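Local structure of AxyAgu115A (Amphibacillus xylanus NBRC 15112, 6NPS) at residues 668-672 against 673-677; 744-748 against 749-753. The protein is a family GH115 alpha-glucuronidase that probably hydrolyses the bonds holding glucuronic acid side groups on the xylan backbone of arabinoglucuronoxylan. The protein carries 3 engineered substitutions. One frame throughout, in Å; residues are numbered along the deposited sequence.

Contact 1: residues 668-672 against 673-677; sequences VSIDG and TELRS
I670 and T673 close the end of a beta hairpin, with a type II turn running from I670 to T673 between strands 666-670 and 676-677. T673 carries the polar side-chain contact. Its CB and CG2 stay beside the G672 carbonyl, with CG2 anti to the T673 carbonyl carbon. OG1 sits between the T673 backbone N and carbonyl carbon (chi1 76°), which turns it back into the hairpin. There it donates to I670 O at 3.0 Å, from above the carbonyl plane, and touches I670 CB. The same OG1 accepts from L675 N, an ST turn, so two bonds fix its rotation. The turn's own bond, T673 N to I670 O, is weak. G672 takes positive phi in the third position of the turn. Beyond the turn, V668 and S677 form a hydrogen-bonded antiparallel pair, and S669 and R676 a non-hydrogen-bonded one. I670 and S677 also pack on L687 of strand 686-688. D671 points away and is held by S701 and T703. I670 N donates to L675 O at 3.0 Å, while I670 CG1 rests 3.9 Å from L675 CB.

Contact 2: residues 744-748 against 749-753; sequences VFVDR and DGLAD
D747 and D749 both place CG anti to the backbone N (chi1 -174° and -170°), and their side chains run side by side in the same direction. D747 OD1 comes within 3.2 Å of D749 N and accepts its hydrogen from above the carboxylate plane. This is an Asx turn, and it overlaps the start of the type II beta turn from R748 to L751. D747 OD1 also touches D749 CB. The two carboxylates stay apart, with D747 OD1 and D749 OD2 5.1 Å from each other. Their like charges may disfavour a closer approach. L751 N closes the beta turn on R748 O at 3.2 Å, with the donor well above the carbonyl plane of R748. G750 takes positive phi in the third position of the turn. One water donates to both D747 O and D749 O, tying the two carbonyls together. On the apolar side, L751 CD2 meets V746 CG1 at 3.7 Å, the two side chains crossing at about a right angle. R748 reaches away to V775 O, V697 O, F692 O and N776 OD1. The turn lies at the surface between strands 739-746 and 754-763, with V746, R748 and L751 all packed on V774 of strand 766-775.

Contact 1 comes first along the chain and contact 2 follows about 70 residues later. Their centres are 23 Å apart and their nearest atoms about 8 Å, so they do not touch. Both reach one antiparallel five-stranded sheet, contact 2 through the end of strand 739-746. Strand 676-677 forms one edge, followed by 666-670, 700-706 and 739-746. Contact 1 turns the chain within this sheet. Contact 2 takes it from strand 739-746 towards strand 754-763 of a second, mixed sheet. V668, I670 and S677 of contact 1 and V746, R748 and L751 of contact 2 touch strand 766-775 of that second sheet, so both contacts lie where the two sheets pack face to face.

Contact 1: residues 668-672 against 673-677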
ATOM      1  N   VAL A 668     -18.261   0.787  13.301  1.00 31.05           N
ATOM      2  CA  VAL A 668     -19.302   1.718  12.863  1.00 31.57           C
ATOM      3  C   VAL A 668     -18.703   2.676  11.840  1.00 30.72           C
ATOM      4  O   VAL A 668     -17.683   3.318  12.115  1.00 32.49           O
ATOM      5  CB  VAL A 668     -19.881   2.496  14.062  1.00 34.69           C
ATOM      6  CG1 VAL A 668     -20.911   3.543  13.595  1.00 32.25           C
ATOM      7  CG2 VAL A 668     -20.470   1.545  15.090  1.00 35.96           C
ATOM      8  N   SER A 669     -19.343   2.814  10.671  1.00 29.42           N
ATOM      9  CA  SER A 669     -18.806   3.702   9.650  1.00 34.13           C
ATOM     10  C   SER A 669     -19.909   4.556   9.045  1.00 31.86           C
ATOM     11  O   SER A 669     -21.051   4.112   8.914  1.00 33.32           O
ATOM     12  CB  SER A 669     -18.071   2.898   8.559  1.00 40.39           C
ATOM     13  OG  SER A 669     -18.924   1.952   7.919  1.00 43.88           O
ATOM     14  N   ILE A 670     -19.567   5.791   8.694  1.00 31.57           N
ATOM     15  CA  ILE A 670     -20.530   6.736   8.131  1.00 29.27           C
ATOM     16  C   ILE A 670     -20.545   6.538   6.619  1.00 37.29           C
ATOM     17  O   ILE A 670     -19.503   6.642   5.971  1.00 30.80           O
ATOM     18  CB  ILE A 670     -20.152   8.186   8.474  1.00 33.38           C
ATOM     19  CG1 ILE A 670     -19.961   8.371   9.988  1.00 34.01           C
ATOM     20  CG2 ILE A 670     -21.205   9.178   7.865  1.00 36.62           C
ATOM     21  CD1 ILE A 670     -21.155   7.853  10.793  1.00 32.44           C
ATOM     22  N   ASP A 671     -21.708   6.276   6.040  1.00 36.52           N
ATOM     23  CA  ASP A 671     -21.692   5.936   4.618  1.00 42.66           C
ATOM     24  C   ASP A 671     -21.273   7.157   3.796  1.00 39.12           C
ATOM     25  O   ASP A 671     -21.597   8.294   4.138  1.00 38.71           O
ATOM     26  CB  ASP A 671     -23.059   5.413   4.188  1.00 47.69           C
ATOM     27  CG  ASP A 671     -23.432   4.098   4.895  1.00 54.58           C
ATOM     28  OD1 ASP A 671     -22.612   3.563   5.676  1.00 55.60           O
ATOM     29  OD2 ASP A 671     -24.564   3.610   4.687  1.00 55.24           O
ATOM     30  N   GLY A 672     -20.512   6.918   2.726  1.00 40.31           N
ATOM     31  CA  GLY A 672     -20.035   7.982   1.868  1.00 38.95           C
ATOM     32  C   GLY A 672     -18.771   8.684   2.320  1.00 35.04           C
ATOM     33  O   GLY A 672     -18.375   9.668   1.677  1.00 34.58           O
ATOM     34  N   THR A 673     -18.129   8.231   3.406  1.00 36.89           N
ATOM     35  CA  THR A 673     -16.941   8.869   3.995  1.00 34.66           C
ATOM     36  C   THR A 673     -15.997   7.796   4.533  1.00 34.35           C
ATOM     37  O   THR A 673     -16.350   6.614   4.621  1.00 33.69           O
ATOM     38  CB  THR A 673     -17.294   9.788   5.192  1.00 40.45           C
ATOM     39  OG1 THR A 673     -17.573   8.962   6.326  1.00 38.25           O
ATOM     40  CG2 THR A 673     -18.543  10.686   4.930  1.00 38.09           C
ATOM     41  N   GLU A 674     -14.807   8.218   4.970  1.00 30.43           N
ATOM     42  CA  GLU A 674     -13.868   7.327   5.641  1.00 34.41           C
ATOM     43  C   GLU A 674     -14.015   7.336   7.153  1.00 34.76           C
ATOM     44  O   GLU A 674     -13.197   6.720   7.843  1.00 35.41           O
ATOM     45  CB  GLU A 674     -12.421   7.720   5.303  1.00 33.08           C
ATOM     46  CG  GLU A 674     -12.151   7.656   3.801  1.00 42.99           C
ATOM     47  CD  GLU A 674     -10.733   8.074   3.412  1.00 60.07           C
ATOM     48  OE1 GLU A 674     -10.438   9.291   3.331  1.00 65.28           O
ATOM     49  OE2 GLU A 674      -9.918   7.165   3.168  1.00 65.25           O
ATOM     50  N   LEU A 675     -15.003   8.039   7.679  1.00 33.60           N
ATOM     51  CA  LEU A 675     -15.156   8.161   9.125  1.00 36.87           C
ATOM     52  C   LEU A 675     -15.608   6.837   9.721  1.00 35.22           C
ATOM     53  O   LEU A 675     -16.628   6.294   9.316  1.00 36.48           O
ATOM     54  CB  LEU A 675     -16.178   9.251   9.451  1.00 35.67           C
ATOM     55  CG  LEU A 675     -15.787  10.672   9.027  1.00 42.18           C
ATOM     56  CD1 LEU A 675     -17.037  11.526   8.969  1.00 45.34           C
ATOM     57  CD2 LEU A 675     -14.775  11.240   9.999  1.00 37.19           C
ATOM     58  N   ARG A 676     -14.894   6.346  10.733  1.00 32.56           N
ATOM     59  CA  ARG A 676     -15.245   5.040  11.278  1.00 34.56           C
ATOM     60  C   ARG A 676     -14.742   4.923  12.705  1.00 36.81           C
ATOM     61  O   ARG A 676     -13.848   5.661  13.136  1.00 37.04           O
ATOM     62  CB  ARG A 676     -14.683   3.898  10.400  1.00 26.18           C
ATOM     63  CG  ARG A 676     -13.130   3.747  10.457  1.00 29.04           C
ATOM     64  CD  ARG A 676     -12.598   3.613   9.061  1.00 40.52           C
ATOM     65  NE  ARG A 676     -11.174   3.862   9.064  1.00 49.45           N
ATOM     66  CZ  ARG A 676     -10.490   4.304   8.025  1.00 49.44           C
ATOM     67  NH1 ARG A 676     -11.103   4.527   6.870  1.00 45.64           N
ATOM     68  NH2 ARG A 676      -9.184   4.478   8.146  1.00 59.36           N
ATOM     69  N   SER A 677     -15.313   3.974  13.438  1.00 31.96           N
ATOM     70  CA  SER A 677     -14.854   3.852  14.813  1.00 30.48           C
ATOM     71  C   SER A 677     -15.281   2.500  15.369  1.00 34.36           C
ATOM     72  O   SER A 677     -16.373   2.019  15.071  1.00 31.00           O
ATOM     73  CB  SER A 677     -15.435   4.976  15.697  1.00 33.41           C
ATOM     74  OG  SER A 677     -15.163   4.729  17.084  1.00 36.64           O
TER

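Contact 2: residues 744-748 against 749-753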
ATOM      1  N   VAL A 744     -31.052   6.735   9.008  1.00 35.52           N
ATOM      2  CA  VAL A 744     -31.279   7.810   9.963  1.00 34.35           C
ATOM      3  C   VAL A 744     -32.373   8.718   9.408  1.00 38.96           C
ATOM      4  O   VAL A 744     -32.350   9.060   8.223  1.00 42.53           O
ATOM      5  CB  VAL A 744     -29.992   8.617  10.212  1.00 33.58           C
ATOM      6  CG1 VAL A 744     -30.241   9.671  11.269  1.00 33.44           C
ATOM      7  CG2 VAL A 744     -28.864   7.688  10.683  1.00 37.44           C
ATOM      8  N   PHE A 745     -33.289   9.152  10.275  1.00 40.26           N
ATOM      9  CA  PHE A 745     -34.456   9.959   9.886  1.00 45.91           C
ATOM     10  C   PHE A 745     -34.510  11.217  10.736  1.00 44.31           C
ATOM     11  O   PHE A 745     -34.407  11.143  11.967  1.00 41.07           O
ATOM     12  CB  PHE A 745     -35.781   9.195  10.047  1.00 46.13           C
ATOM     13  CG  PHE A 745     -35.764   7.840   9.420  1.00 52.21           C
ATOM     14  CD1 PHE A 745     -35.680   7.708   8.042  1.00 51.81           C
ATOM     15  CD2 PHE A 745     -35.801   6.689  10.205  1.00 53.73           C
ATOM     16  CE1 PHE A 745     -35.648   6.458   7.447  1.00 47.12           C
ATOM     17  CE2 PHE A 745     -35.772   5.429   9.607  1.00 49.74           C
ATOM     18  CZ  PHE A 745     -35.685   5.321   8.228  1.00 42.31           C
ATOM     19  N   VAL A 746     -34.702  12.363  10.079  1.00 41.11           N
ATOM     20  CA  VAL A 746     -34.890  13.640  10.759  1.00 38.46           C
ATOM     21  C   VAL A 746     -36.306  14.133  10.484  1.00 40.71           C
ATOM     22  O   VAL A 746     -36.700  14.298   9.323  1.00 41.94           O
ATOM     23  CB  VAL A 746     -33.848  14.670  10.296  1.00 37.67           C
ATOM     24  CG1 VAL A 746     -34.208  16.060  10.799  1.00 36.98           C
ATOM     25  CG2 VAL A 746     -32.466  14.271  10.817  1.00 32.55           C
ATOM     26  N   ASP A 747     -37.065  14.385  11.542  1.00 38.34           N
ATOM     27  CA  ASP A 747     -38.383  14.989  11.379  1.00 40.59           C
ATOM     28  C   ASP A 747     -38.204  16.494  11.289  1.00 41.23           C
ATOM     29  O   ASP A 747     -37.999  17.166  12.297  1.00 45.49           O
ATOM     30  CB  ASP A 747     -39.295  14.614  12.535  1.00 41.02           C
ATOM     31  CG  ASP A 747     -40.723  15.111  12.325  1.00 59.80           C
ATOM     32  OD1 ASP A 747     -41.036  15.609  11.208  1.00 58.96           O
ATOM     33  OD2 ASP A 747     -41.523  14.981  13.276  1.00 65.81           O
ATOM     34  N   ARG A 748     -38.294  17.032  10.075  1.00 41.01           N
ATOM     35  CA  ARG A 748     -38.102  18.456   9.833  1.00 42.27           C
ATOM     36  C   ARG A 748     -39.323  19.289  10.189  1.00 47.43           C
ATOM     37  O   ARG A 748     -39.227  20.521  10.208  1.00 47.85           O
ATOM     38  CB  ARG A 748     -37.707  18.668   8.360  1.00 34.94           C
ATOM     39  CG  ARG A 748     -36.351  18.008   8.044  1.00 37.01           C
ATOM     40  CD  ARG A 748     -35.873  18.381   6.637  1.00 36.96           C
ATOM     41  NE  ARG A 748     -34.510  17.930   6.342  1.00 34.76           N
ATOM     42  CZ  ARG A 748     -33.406  18.635   6.566  1.00 36.40           C
ATOM     43  NH1 ARG A 748     -33.478  19.830   7.141  1.00 37.22           N
ATOM     44  NH2 ARG A 748     -32.218  18.126   6.235  1.00 34.15           N
ATOM     45  N   ASP A 749     -40.445  18.657  10.512  1.00 50.62           N
ATOM     46  CA  ASP A 749     -41.682  19.383  10.806  1.00 48.25           C
ATOM     47  C   ASP A 749     -41.543  20.150  12.118  1.00 48.44           C
ATOM     48  O   ASP A 749     -41.562  19.556  13.202  1.00 53.68           O
ATOM     49  CB  ASP A 749     -42.849  18.400  10.855  1.00 55.59           C
ATOM     50  CG  ASP A 749     -44.238  19.101  10.924  1.00 73.33           C
ATOM     51  OD1 ASP A 749     -44.403  20.231  10.402  1.00 75.75           O
ATOM     52  OD2 ASP A 749     -45.168  18.508  11.520  1.00 78.64           O
ATOM     53  N   GLY A 750     -41.455  21.484  12.044  1.00 44.52           N
ATOM     54  CA  GLY A 750     -41.345  22.282  13.265  1.00 47.70           C
ATOM     55  C   GLY A 750     -39.935  22.363  13.831  1.00 45.59           C
ATOM     56  O   GLY A 750     -39.745  22.909  14.920  1.00 46.24           O
ATOM     57  N   LEU A 751     -38.955  21.851  13.110  1.00 40.44           N
ATOM     58  CA  LEU A 751     -37.559  21.890  13.536  1.00 41.91           C
ATOM     59  C   LEU A 751     -36.941  23.257  13.242  1.00 46.71           C
ATOM     60  O   LEU A 751     -37.093  23.801  12.136  1.00 45.87           O
ATOM     61  CB  LEU A 751     -36.794  20.801  12.803  1.00 41.28           C
ATOM     62  CG  LEU A 751     -35.375  20.385  13.182  1.00 40.08           C
ATOM     63  CD1 LEU A 751     -35.425  19.783  14.566  1.00 37.85           C
ATOM     64  CD2 LEU A 751     -34.896  19.373  12.183  1.00 41.33           C
ATOM     65  N   ALA A 752     -36.204  23.788  14.221  1.00 40.59           N
ATOM     66  CA  ALA A 752     -35.540  25.082  14.081  1.00 43.47           C
ATOM     67  C   ALA A 752     -34.539  25.068  12.932  1.00 47.03           C
ATOM     68  O   ALA A 752     -34.136  24.014  12.430  1.00 39.99           O
ATOM     69  CB  ALA A 752     -34.825  25.463  15.388  1.00 49.36           C
ATOM     70  N   ASP A 753     -34.134  26.268  12.516  1.00 45.70           N
ATOM     71  CA  ASP A 753     -33.258  26.394  11.363  1.00 40.96           C
ATOM     72  C   ASP A 753     -31.949  25.638  11.549  1.00 44.08           C
ATOM     73  O   ASP A 753     -31.428  25.081  10.581  1.00 42.35           O
ATOM     74  CB  ASP A 753     -32.980  27.866  11.079  1.00 57.56           C
ATOM     75  CG  ASP A 753     -34.155  28.565  10.394  1.00 72.53           C
ATOM     76  OD1 ASP A 753     -34.151  29.815  10.347  1.00 76.90           O
ATOM     77  OD2 ASP A 753     -35.073  27.873   9.888  1.00 76.70           O
TER
HETATM   78  O   HOH W   1     -39.364  18.087  14.461  1.00 52.87           O